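Local coordinates for protein tricorn protease (PDB 1K32) that is a serine protease with two beta propellers that probably breaks down peptides released by the proteasome, at residues I216-D221 / K236-H241; R258-K263 / I267-P272; T413-S418 / R433-G438. One frame throughout, in Å; residues are numbered along the deposited sequence.

Contact 1. Residues I216-D221 / K236-H241; sequences IYFITD and KDLRKH
The imidazole of H241 carries Y217 on one face: CE2 of Y217 sits 3.6 Å above the ring plane, displaced toward the rim. The two rings are oblique to each other. Their planes differ by 40°, and their centroids are 5.2 Å apart. The side chains themselves cross at about a right angle. The F218 ring is also met obliquely. Its CZ lies 4.1 Å from CD1 of L238, again with the side chains crossing.

Both segments belong to one four-stranded antiparallel blade of the six-bladed propeller. Strand 215-220 is second in the blade and strand 239-240 is fourth. Strand 227-232 runs between them, so CA of Y217 and CA of R239 stay 9.3 Å apart. No hydrogen bond links the segments directly. Y217 and H241 meet over the middle strand, both packing on S230. F218 comes next to Y217 in an extended strand, so it leaves on the opposite face. Its CG lies between the backbone N and the carbonyl carbon (chi1 55°), and the ring end swings nearer to L238. F218 also packs on M202 and V206. The H241 ring meets F270 of the following blade, with the planes at about 55°.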
loop_
_atom_site.group_PDB
_atom_site.type_symbol
_atom_site.label_atom_id
_atom_site.label_comp_id
_atom_site.label_asym_id
_atom_site.label_seq_id
_atom_site.Cartn_x
_atom_site.Cartn_y
_atom_site.Cartn_z
ATOM N N ILE A 216 -14.852 62.218 -55.462
ATOM C CA ILE A 216 -14.469 61.180 -54.526
ATOM C C ILE A 216 -12.980 60.964 -54.719
ATOM O O ILE A 216 -12.537 60.638 -55.817
ATOM C CB ILE A 216 -15.194 59.835 -54.815
ATOM C CG1 ILE A 216 -16.707 60.037 -54.834
ATOM C CG2 ILE A 216 -14.819 58.801 -53.749
ATOM C CD1 ILE A 216 -17.479 58.816 -55.312
ATOM N N TYR A 217 -12.203 61.179 -53.670
ATOM C CA TYR A 217 -10.771 60.945 -53.754
ATOM C C TYR A 217 -10.456 59.606 -53.100
ATOM O O TYR A 217 -11.105 59.199 -52.122
ATOM C CB TYR A 217 -9.995 62.075 -53.081
ATOM C CG TYR A 217 -10.086 63.381 -53.834
ATOM C CD1 TYR A 217 -11.253 64.151 -53.805
ATOM C CD2 TYR A 217 -9.013 63.835 -54.597
ATOM C CE1 TYR A 217 -11.344 65.338 -54.519
ATOM C CE2 TYR A 217 -9.089 65.012 -55.314
ATOM C CZ TYR A 217 -10.253 65.763 -55.275
ATOM O OH TYR A 217 -10.316 66.931 -56.000
ATOM N N PHE A 218 -9.467 58.909 -53.653
ATOM C CA PHE A 218 -9.094 57.601 -53.143
ATOM C C PHE A 218 -7.703 57.203 -53.601
ATOM O O PHE A 218 -7.046 57.924 -54.367
ATOM C CB PHE A 218 -10.112 56.549 -53.609
ATOM C CG PHE A 218 -10.295 56.500 -55.101
ATOM C CD1 PHE A 218 -9.401 55.805 -55.907
ATOM C CD2 PHE A 218 -11.356 57.175 -55.704
ATOM C CE1 PHE A 218 -9.562 55.785 -57.304
ATOM C CE2 PHE A 218 -11.528 57.161 -57.089
ATOM C CZ PHE A 218 -10.624 56.463 -57.894
ATOM N N ILE A 219 -7.270 56.033 -53.155
ATOM C CA ILE A 219 -5.952 55.545 -53.506
ATOM C C ILE A 219 -5.980 54.235 -54.280
ATOM O O ILE A 219 -6.782 53.340 -53.983
ATOM C CB ILE A 219 -5.099 55.339 -52.232
ATOM C CG1 ILE A 219 -4.868 56.683 -51.534
ATOM C CG2 ILE A 219 -3.771 54.653 -52.590
ATOM C CD1 ILE A 219 -4.230 56.559 -50.166
ATOM N N THR A 220 -5.110 54.132 -55.290
ATOM C CA THR A 220 -4.984 52.895 -56.063
ATOM C C THR A 220 -3.655 52.865 -56.798
ATOM O O THR A 220 -3.017 53.895 -56.977
ATOM C CB THR A 220 -6.143 52.691 -57.061
ATOM O OG1 THR A 220 -6.106 51.342 -57.545
ATOM C CG2 THR A 220 -6.037 53.643 -58.228
ATOM N N ASP A 221 -3.219 51.686 -57.206
ATOM C CA ASP A 221 -1.940 51.582 -57.895
ATOM C C ASP A 221 -2.097 51.075 -59.324
ATOM O O ASP A 221 -1.247 50.345 -59.839
ATOM C CB ASP A 221 -0.987 50.680 -57.099
ATOM C CG ASP A 221 -1.539 49.276 -56.892
ATOM O OD1 ASP A 221 -0.935 48.507 -56.114
ATOM O OD2 ASP A 221 -2.569 48.935 -57.507
ATOM N N LYS A 236 -16.958 58.935 -63.070
ATOM C CA LYS A 236 -16.349 59.349 -64.332
ATOM C C LYS A 236 -15.268 60.414 -64.148
ATOM O O LYS A 236 -15.020 60.889 -63.039
ATOM C CB LYS A 236 -17.423 59.905 -65.272
ATOM C CG LYS A 236 -18.631 59.011 -65.470
ATOM C CD LYS A 236 -18.253 57.705 -66.140
ATOM C CE LYS A 236 -19.468 56.808 -66.300
ATOM N NZ LYS A 236 -19.068 55.454 -66.762
ATOM N N ASP A 237 -14.634 60.785 -65.257
ATOM C CA ASP A 237 -13.598 61.817 -65.261
ATOM C C ASP A 237 -12.439 61.502 -64.320
ATOM O O ASP A 237 -12.050 62.336 -63.505
ATOM C CB ASP A 237 -14.210 63.165 -64.864
ATOM C CG ASP A 237 -13.246 64.322 -65.054
ATOM O OD1 ASP A 237 -13.468 65.382 -64.437
ATOM O OD2 ASP A 237 -12.271 64.171 -65.826
ATOM N N LEU A 238 -11.881 60.306 -64.445
ATOM C CA LEU A 238 -10.779 59.888 -63.583
ATOM C C LEU A 238 -9.562 60.794 -63.697
ATOM O O LEU A 238 -9.096 61.079 -64.799
ATOM C CB LEU A 238 -10.364 58.447 -63.913
ATOM C CG LEU A 238 -9.175 57.869 -63.138
ATOM C CD1 LEU A 238 -9.565 57.656 -61.683
ATOM C CD2 LEU A 238 -8.749 56.549 -63.769
ATOM N N ARG A 239 -9.049 61.228 -62.550
ATOM C CA ARG A 239 -7.865 62.079 -62.491
ATOM C C ARG A 239 -6.796 61.494 -61.567
ATOM O O ARG A 239 -7.106 60.858 -60.558
ATOM C CB ARG A 239 -8.232 63.479 -61.998
ATOM C CG ARG A 239 -9.198 64.216 -62.898
ATOM C CD ARG A 239 -9.593 65.548 -62.298
ATOM N NE ARG A 239 -10.654 66.186 -63.069
ATOM C CZ ARG A 239 -11.234 67.332 -62.734
ATOM N NH1 ARG A 239 -12.193 67.834 -63.501
ATOM N NH2 ARG A 239 -10.855 67.976 -61.635
ATOM N N LYS A 240 -5.536 61.727 -61.924
ATOM C CA LYS A 240 -4.393 61.256 -61.146
ATOM C C LYS A 240 -3.729 62.497 -60.549
ATOM O O LYS A 240 -3.222 63.342 -61.285
ATOM C CB LYS A 240 -3.427 60.508 -62.074
ATOM C CG LYS A 240 -2.153 59.980 -61.434
ATOM C CD LYS A 240 -1.363 59.192 -62.472
ATOM C CE LYS A 240 -0.022 58.714 -61.954
ATOM N NZ LYS A 240 0.901 59.830 -61.620
ATOM N N HIS A 241 -3.727 62.607 -59.221
ATOM C CA HIS A 241 -3.163 63.780 -58.558
ATOM C C HIS A 241 -1.765 63.721 -57.959
ATOM O O HIS A 241 -1.275 64.738 -57.476
ATOM C CB HIS A 241 -4.115 64.268 -57.467
ATOM C CG HIS A 241 -5.492 64.556 -57.961
ATOM N ND1 HIS A 241 -6.488 63.605 -57.980
ATOM C CD2 HIS A 241 -6.032 65.678 -58.494
ATOM C CE1 HIS A 241 -7.581 64.128 -58.503
ATOM N NE2 HIS A 241 -7.333 65.384 -58.824
#

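Contact 2. Residues R258-K263 / I267-P272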
loop_
_atom_site.group_PDB
_atom_site.type_symbol
_atom_site.label_atom_id
_atom_site.label_comp_id
_atom_site.label_asym_id
_atom_site.label_seq_id
_atom_site.Cartn_x
_atom_site.Cartn_y
_atom_site.Cartn_z
ATOM N N ARG A 258 -9.438 69.934 -47.043
ATOM C CA ARG A 258 -8.123 69.376 -47.328
ATOM C C ARG A 258 -8.059 67.867 -47.062
ATOM O O ARG A 258 -8.864 67.318 -46.308
ATOM C CB ARG A 258 -7.072 70.088 -46.482
ATOM C CG ARG A 258 -7.074 71.584 -46.672
ATOM C CD ARG A 258 -6.629 72.268 -45.403
ATOM N NE ARG A 258 -5.195 72.491 -45.361
ATOM C CZ ARG A 258 -4.545 72.897 -44.280
ATOM N NH1 ARG A 258 -3.235 73.090 -44.326
ATOM N NH2 ARG A 258 -5.204 73.089 -43.149
ATOM N N ILE A 259 -7.092 67.201 -47.689
ATOM C CA ILE A 259 -6.920 65.764 -47.507
ATOM C C ILE A 259 -5.587 65.465 -46.841
ATOM O O ILE A 259 -4.543 65.950 -47.261
ATOM C CB ILE A 259 -6.987 64.995 -48.845
ATOM C CG1 ILE A 259 -8.378 65.143 -49.465
ATOM C CG2 ILE A 259 -6.696 63.513 -48.610
ATOM C CD1 ILE A 259 -8.511 64.476 -50.794
ATOM N N LEU A 260 -5.646 64.658 -45.790
ATOM C CA LEU A 260 -4.473 64.269 -45.029
ATOM C C LEU A 260 -4.172 62.789 -45.283
ATOM O O LEU A 260 -5.087 61.991 -45.469
ATOM C CB LEU A 260 -4.762 64.491 -43.549
ATOM C CG LEU A 260 -3.624 64.267 -42.569
ATOM C CD1 LEU A 260 -2.502 65.218 -42.858
ATOM C CD2 LEU A 260 -4.149 64.475 -41.159
ATOM N N PHE A 261 -2.892 62.421 -45.286
ATOM C CA PHE A 261 -2.516 61.030 -45.515
ATOM C C PHE A 261 -1.111 60.723 -44.983
ATOM O O PHE A 261 -0.351 61.620 -44.649
ATOM C CB PHE A 261 -2.627 60.688 -47.020
ATOM C CG PHE A 261 -1.591 61.361 -47.893
ATOM C CD1 PHE A 261 -0.350 60.761 -48.124
ATOM C CD2 PHE A 261 -1.852 62.602 -48.480
ATOM C CE1 PHE A 261 0.620 61.393 -48.931
ATOM C CE2 PHE A 261 -0.899 63.240 -49.283
ATOM C CZ PHE A 261 0.337 62.638 -49.511
ATOM N N SER A 262 -0.784 59.446 -44.866
ATOM C CA SER A 262 0.528 59.062 -44.374
ATOM C C SER A 262 1.321 58.400 -45.496
ATOM O O SER A 262 0.742 57.789 -46.393
ATOM C CB SER A 262 0.397 58.109 -43.179
ATOM O OG SER A 262 -0.422 56.996 -43.500
ATOM N N LYS A 263 2.640 58.544 -45.442
ATOM C CA LYS A 263 3.520 57.963 -46.449
ATOM C C LYS A 263 4.960 57.843 -45.930
ATOM O O LYS A 263 5.559 58.821 -45.496
ATOM C CB LYS A 263 3.498 58.820 -47.732
ATOM C CG LYS A 263 4.320 58.229 -48.875
ATOM C CD LYS A 263 4.156 58.986 -50.195
ATOM C CE LYS A 263 4.734 60.402 -50.152
ATOM N NZ LYS A 263 6.210 60.455 -49.951
ATOM N N ILE A 267 3.618 62.510 -42.325
ATOM C CA ILE A 267 2.245 62.952 -42.513
ATOM C C ILE A 267 2.243 64.072 -43.554
ATOM O O ILE A 267 3.008 65.030 -43.446
ATOM C CB ILE A 267 1.655 63.510 -41.194
ATOM C CG1 ILE A 267 1.752 62.460 -40.081
ATOM C CG2 ILE A 267 0.223 63.974 -41.420
ATOM C CD1 ILE A 267 1.079 61.140 -40.392
ATOM N N TYR A 268 1.374 63.950 -44.550
ATOM C CA TYR A 268 1.287 64.944 -45.607
ATOM C C TYR A 268 -0.131 65.478 -45.800
ATOM O O TYR A 268 -1.103 64.847 -45.398
ATOM C CB TYR A 268 1.734 64.351 -46.934
ATOM C CG TYR A 268 3.176 63.889 -47.012
ATOM C CD1 TYR A 268 3.570 62.653 -46.506
ATOM C CD2 TYR A 268 4.130 64.662 -47.667
ATOM C CE1 TYR A 268 4.891 62.192 -46.668
ATOM C CE2 TYR A 268 5.444 64.213 -47.832
ATOM C CZ TYR A 268 5.814 62.984 -47.339
ATOM O OH TYR A 268 7.098 62.536 -47.555
ATOM N N ILE A 269 -0.227 66.639 -46.442
ATOM C CA ILE A 269 -1.512 67.255 -46.739
ATOM C C ILE A 269 -1.626 67.480 -48.242
ATOM O O ILE A 269 -0.701 67.988 -48.875
ATOM C CB ILE A 269 -1.683 68.636 -46.068
ATOM C CG1 ILE A 269 -1.727 68.495 -44.549
ATOM C CG2 ILE A 269 -2.955 69.296 -46.586
ATOM C CD1 ILE A 269 -1.965 69.817 -43.828
ATOM N N PHE A 270 -2.761 67.092 -48.805
ATOM C CA PHE A 270 -3.018 67.292 -50.222
ATOM C C PHE A 270 -4.161 68.297 -50.354
ATOM O O PHE A 270 -5.261 68.070 -49.832
ATOM C CB PHE A 270 -3.416 65.979 -50.892
ATOM C CG PHE A 270 -3.895 66.146 -52.309
ATOM C CD1 PHE A 270 -3.045 66.641 -53.289
ATOM C CD2 PHE A 270 -5.201 65.823 -52.657
ATOM C CE1 PHE A 270 -3.493 66.811 -54.596
ATOM C CE2 PHE A 270 -5.657 65.991 -53.966
ATOM C CZ PHE A 270 -4.800 66.486 -54.933
ATOM N N ASN A 271 -3.893 69.413 -51.031
ATOM C CA ASN A 271 -4.910 70.445 -51.238
ATOM C C ASN A 271 -5.578 70.232 -52.596
ATOM O O ASN A 271 -4.985 70.503 -53.636
ATOM C CB ASN A 271 -4.286 71.846 -51.205
ATOM C CG ASN A 271 -3.575 72.141 -49.904
ATOM O OD1 ASN A 271 -2.438 71.716 -49.692
ATOM N ND2 ASN A 271 -4.242 72.873 -49.016
ATOM N N PRO A 272 -6.824 69.744 -52.603
ATOM C CA PRO A 272 -7.543 69.507 -53.856
ATOM C C PRO A 272 -7.658 70.766 -54.711
ATOM O O PRO A 272 -7.744 70.690 -55.932
ATOM C CB PRO A 272 -8.902 69.014 -53.382
ATOM C CG PRO A 272 -8.589 68.366 -52.069
ATOM C CD PRO A 272 -7.646 69.356 -51.448
HETATM O O HOH W 1 7.470 59.629 -47.781
#
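Strands 259-263 and 266-270 form an antiparallel hairpin in which I259 faces F270 and F261 faces Y268 as hydrogen-bonded pairs. I259 N donates to F270 O at 2.9 Å, and F270 N returns a nearly straight bond to I259 O at 2.6 Å. F261 N reaches Y268 O at 3.0 Å, and Y268 N reaches F261 O at 2.9 Å. L260 and I269 make a non-hydrogen-bonded pair here. They bond outward instead, L260 to N253 and I269 to E278, the neighbouring strands of this propeller blade. S262 OG is bonded to R250 O.

CB of Y268 makes a CH-pi contact with one face of the F261 ring, 3.8 Å from its centroid. CE of K263 lies over a face of the Y268 ring. The K263 chain bends at chi3 and chi4 (67° and 64°), which brings its amine to the phenol end of Y268. One water accepts from K263 NZ at 2.6 Å, is bonded to Y268 OH at 2.9 Å and donates weakly to K263 O. The same amine forms a salt bridge with D246. With an alanine here in place of Y268, the water would probably lose its phenol partner and the K263 chain the ring it lies over.

At the other end, CD1 of I269 lies over the guanidinium face of R258, 3.5 Å from NH1. The charged groups are paired at the two ends of the hairpin, K263 with D246 at the turn and R258 with E278 at the open end. Between them, aromatic and aliphatic groups pack while the backbone bonds set the register.

Contact 3. Residues T413-S418 / R433-G438; sequences TVIERS and RFIAYG
Strands 413-417 and 434-438 run in roughly the same direction, 37° apart, with their axes 10.3 Å from each other at closest approach. They come from successive blades of the seven-bladed propeller. The first is the outer strand of its blade, and the second is the second strand of the next blade. The contact is therefore side-chain packing between two sheets, with no backbone bond across it.

Segment 413-418 contains a classic beta bulge. I415 and E416 both lie opposite I402, and the side chains of both point toward the other segment. The polar part is a hydrogen bond from Y437 OH to E416 OE2. It is modelled at 2.3 Å, which is very short, so its exact length is doubtful. The E416 chain runs extended, with CG anti to the backbone N (chi1 -163°), and so carries the carboxylate across to the phenol. The carboxylate stands at 89° to the ring, and OE2 lies at the ring edge, in plane. E416 also packs on H455.

The rest is apolar. CG2 of I415 lies 4.2 Å from CE2 of Y437, as the two side chains slide past each other in opposite directions. Around this patch I415 also packs on Y457 and I435 on T404. CD1 of I415 meets CD1 of I435 at 3.8 Å, the two side chains crossing at a slant.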
loop_
_atom_site.group_PDB
_atom_site.type_symbol
_atom_site.label_atom_id
_atom_site.label_comp_id
_atom_site.label_asym_id
_atom_site.label_seq_id
_atom_site.Cartn_x
_atom_site.Cartn_y
_atom_site.Cartn_z
ATOM N N THR A 413 30.726 17.941 -44.609
ATOM C CA THR A 413 30.772 16.912 -45.633
ATOM C C THR A 413 29.338 16.476 -45.907
ATOM O O THR A 413 28.682 15.924 -45.028
ATOM C CB THR A 413 31.589 15.700 -45.156
ATOM O OG1 THR A 413 32.904 16.130 -44.787
ATOM C CG2 THR A 413 31.673 14.640 -46.249
ATOM N N VAL A 414 28.856 16.742 -47.117
ATOM C CA VAL A 414 27.500 16.367 -47.505
ATOM C C VAL A 414 27.403 14.851 -47.621
ATOM O O VAL A 414 28.191 14.218 -48.327
ATOM C CB VAL A 414 27.097 17.000 -48.869
ATOM C CG1 VAL A 414 25.727 16.470 -49.315
ATOM C CG2 VAL A 414 27.059 18.522 -48.747
ATOM N N ILE A 415 26.450 14.265 -46.906
ATOM C CA ILE A 415 26.278 12.823 -46.961
ATOM C C ILE A 415 25.389 12.461 -48.135
ATOM O O ILE A 415 25.737 11.619 -48.965
ATOM C CB ILE A 415 25.619 12.278 -45.676
ATOM C CG1 ILE A 415 26.564 12.460 -44.484
ATOM C CG2 ILE A 415 25.252 10.812 -45.872
ATOM C CD1 ILE A 415 25.904 12.229 -43.128
ATOM N N GLU A 416 24.231 13.104 -48.193
ATOM C CA GLU A 416 23.280 12.833 -49.249
ATOM C C GLU A 416 22.321 14.008 -49.359
ATOM O O GLU A 416 22.165 14.792 -48.420
ATOM C CB GLU A 416 22.511 11.538 -48.941
ATOM C CG GLU A 416 21.808 10.937 -50.140
ATOM C CD GLU A 416 21.255 9.546 -49.881
ATOM O OE1 GLU A 416 20.757 8.923 -50.836
ATOM O OE2 GLU A 416 21.316 9.070 -48.729
ATOM N N ARG A 417 21.695 14.137 -50.518
ATOM C CA ARG A 417 20.760 15.214 -50.745
ATOM C C ARG A 417 19.460 14.701 -51.351
ATOM O O ARG A 417 19.463 14.019 -52.374
ATOM C CB ARG A 417 21.390 16.252 -51.670
ATOM C CG ARG A 417 20.522 17.450 -51.934
ATOM C CD ARG A 417 21.223 18.413 -52.869
ATOM N NE ARG A 417 20.466 19.649 -53.020
ATOM C CZ ARG A 417 20.880 20.696 -53.724
ATOM N NH1 ARG A 417 20.120 21.779 -53.804
ATOM N NH2 ARG A 417 22.053 20.661 -54.341
ATOM N N SER A 418 18.349 15.027 -50.706
ATOM C CA SER A 418 17.042 14.618 -51.201
ATOM C C SER A 418 16.598 15.659 -52.202
ATOM O O SER A 418 17.018 16.812 -52.132
ATOM C CB SER A 418 16.025 14.559 -50.058
ATOM O OG SER A 418 14.688 14.456 -50.547
ATOM N N ARG A 433 29.854 5.510 -35.463
ATOM C CA ARG A 433 30.155 4.950 -36.775
ATOM C C ARG A 433 29.074 5.080 -37.860
ATOM O O ARG A 433 29.399 5.232 -39.041
ATOM C CB ARG A 433 30.552 3.483 -36.629
ATOM C CG ARG A 433 30.776 2.800 -37.961
ATOM C CD ARG A 433 31.641 1.567 -37.824
ATOM N NE ARG A 433 31.720 0.850 -39.088
ATOM C CZ ARG A 433 32.403 -0.275 -39.267
ATOM N NH1 ARG A 433 32.414 -0.863 -40.457
ATOM N NH2 ARG A 433 33.081 -0.805 -38.257
ATOM N N PHE A 434 27.804 5.024 -37.468
ATOM C CA PHE A 434 26.720 5.106 -38.438
ATOM C C PHE A 434 25.755 6.263 -38.191
ATOM O O PHE A 434 25.553 6.712 -37.055
ATOM C CB PHE A 434 25.892 3.807 -38.447
ATOM C CG PHE A 434 26.711 2.554 -38.398
ATOM C CD1 PHE A 434 26.943 1.905 -37.192
ATOM C CD2 PHE A 434 27.244 2.007 -39.561
ATOM C CE1 PHE A 434 27.695 0.725 -37.151
ATOM C CE2 PHE A 434 27.995 0.830 -39.523
ATOM C CZ PHE A 434 28.219 0.192 -38.323
ATOM N N ILE A 435 25.152 6.725 -39.278
ATOM C CA ILE A 435 24.169 7.792 -39.222
ATOM C C ILE A 435 22.977 7.254 -40.007
ATOM O O ILE A 435 23.082 6.970 -41.201
ATOM C CB ILE A 435 24.712 9.097 -39.873
ATOM C CG1 ILE A 435 26.010 9.525 -39.169
ATOM C CG2 ILE A 435 23.666 10.212 -39.786
ATOM C CD1 ILE A 435 26.671 10.771 -39.738
ATOM N N ALA A 436 21.854 7.069 -39.325
ATOM C CA ALA A 436 20.651 6.571 -39.981
ATOM C C ALA A 436 19.701 7.747 -40.104
ATOM O O ALA A 436 19.559 8.533 -39.168
ATOM C CB ALA A 436 20.013 5.459 -39.150
ATOM N N TYR A 437 19.046 7.862 -41.253
ATOM C CA TYR A 437 18.136 8.972 -41.487
ATOM C C TYR A 437 17.020 8.647 -42.478
ATOM O O TYR A 437 17.193 7.815 -43.375
ATOM C CB TYR A 437 18.934 10.175 -41.999
ATOM C CG TYR A 437 19.789 9.858 -43.212
ATOM C CD1 TYR A 437 19.326 10.095 -44.504
ATOM C CD2 TYR A 437 21.059 9.303 -43.063
ATOM C CE1 TYR A 437 20.110 9.788 -45.627
ATOM C CE2 TYR A 437 21.859 8.986 -44.180
ATOM C CZ TYR A 437 21.374 9.229 -45.453
ATOM O OH TYR A 437 22.134 8.869 -46.549
ATOM N N GLY A 438 15.868 9.295 -42.286
ATOM C CA GLY A 438 14.740 9.119 -43.182
ATOM C C GLY A 438 15.019 9.908 -44.454
ATOM O O GLY A 438 15.259 11.128 -44.411
#

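Overall arrangement
Contacts 1 and 2 sit in successive blades of the six-bladed propeller, with centres 14 Å apart. They touch: CB of H241 packs on CZ of F270 at 3.4 Å, and CG of Y217 packs on CD1 of I259 at 3.6 Å. Contact 3 lies in the seven-bladed propeller, with its centre about 60 Å from the centre of either. Contact 2 is the buried one and pairs neighbouring strands through backbone bonds. Contacts 1 and 3 are partly buried and rely on side chains. Contact 1 spans a strand within one blade by apolar and ring packing. Contact 3 bridges two blades and adds a tyrosine-carboxylate bond.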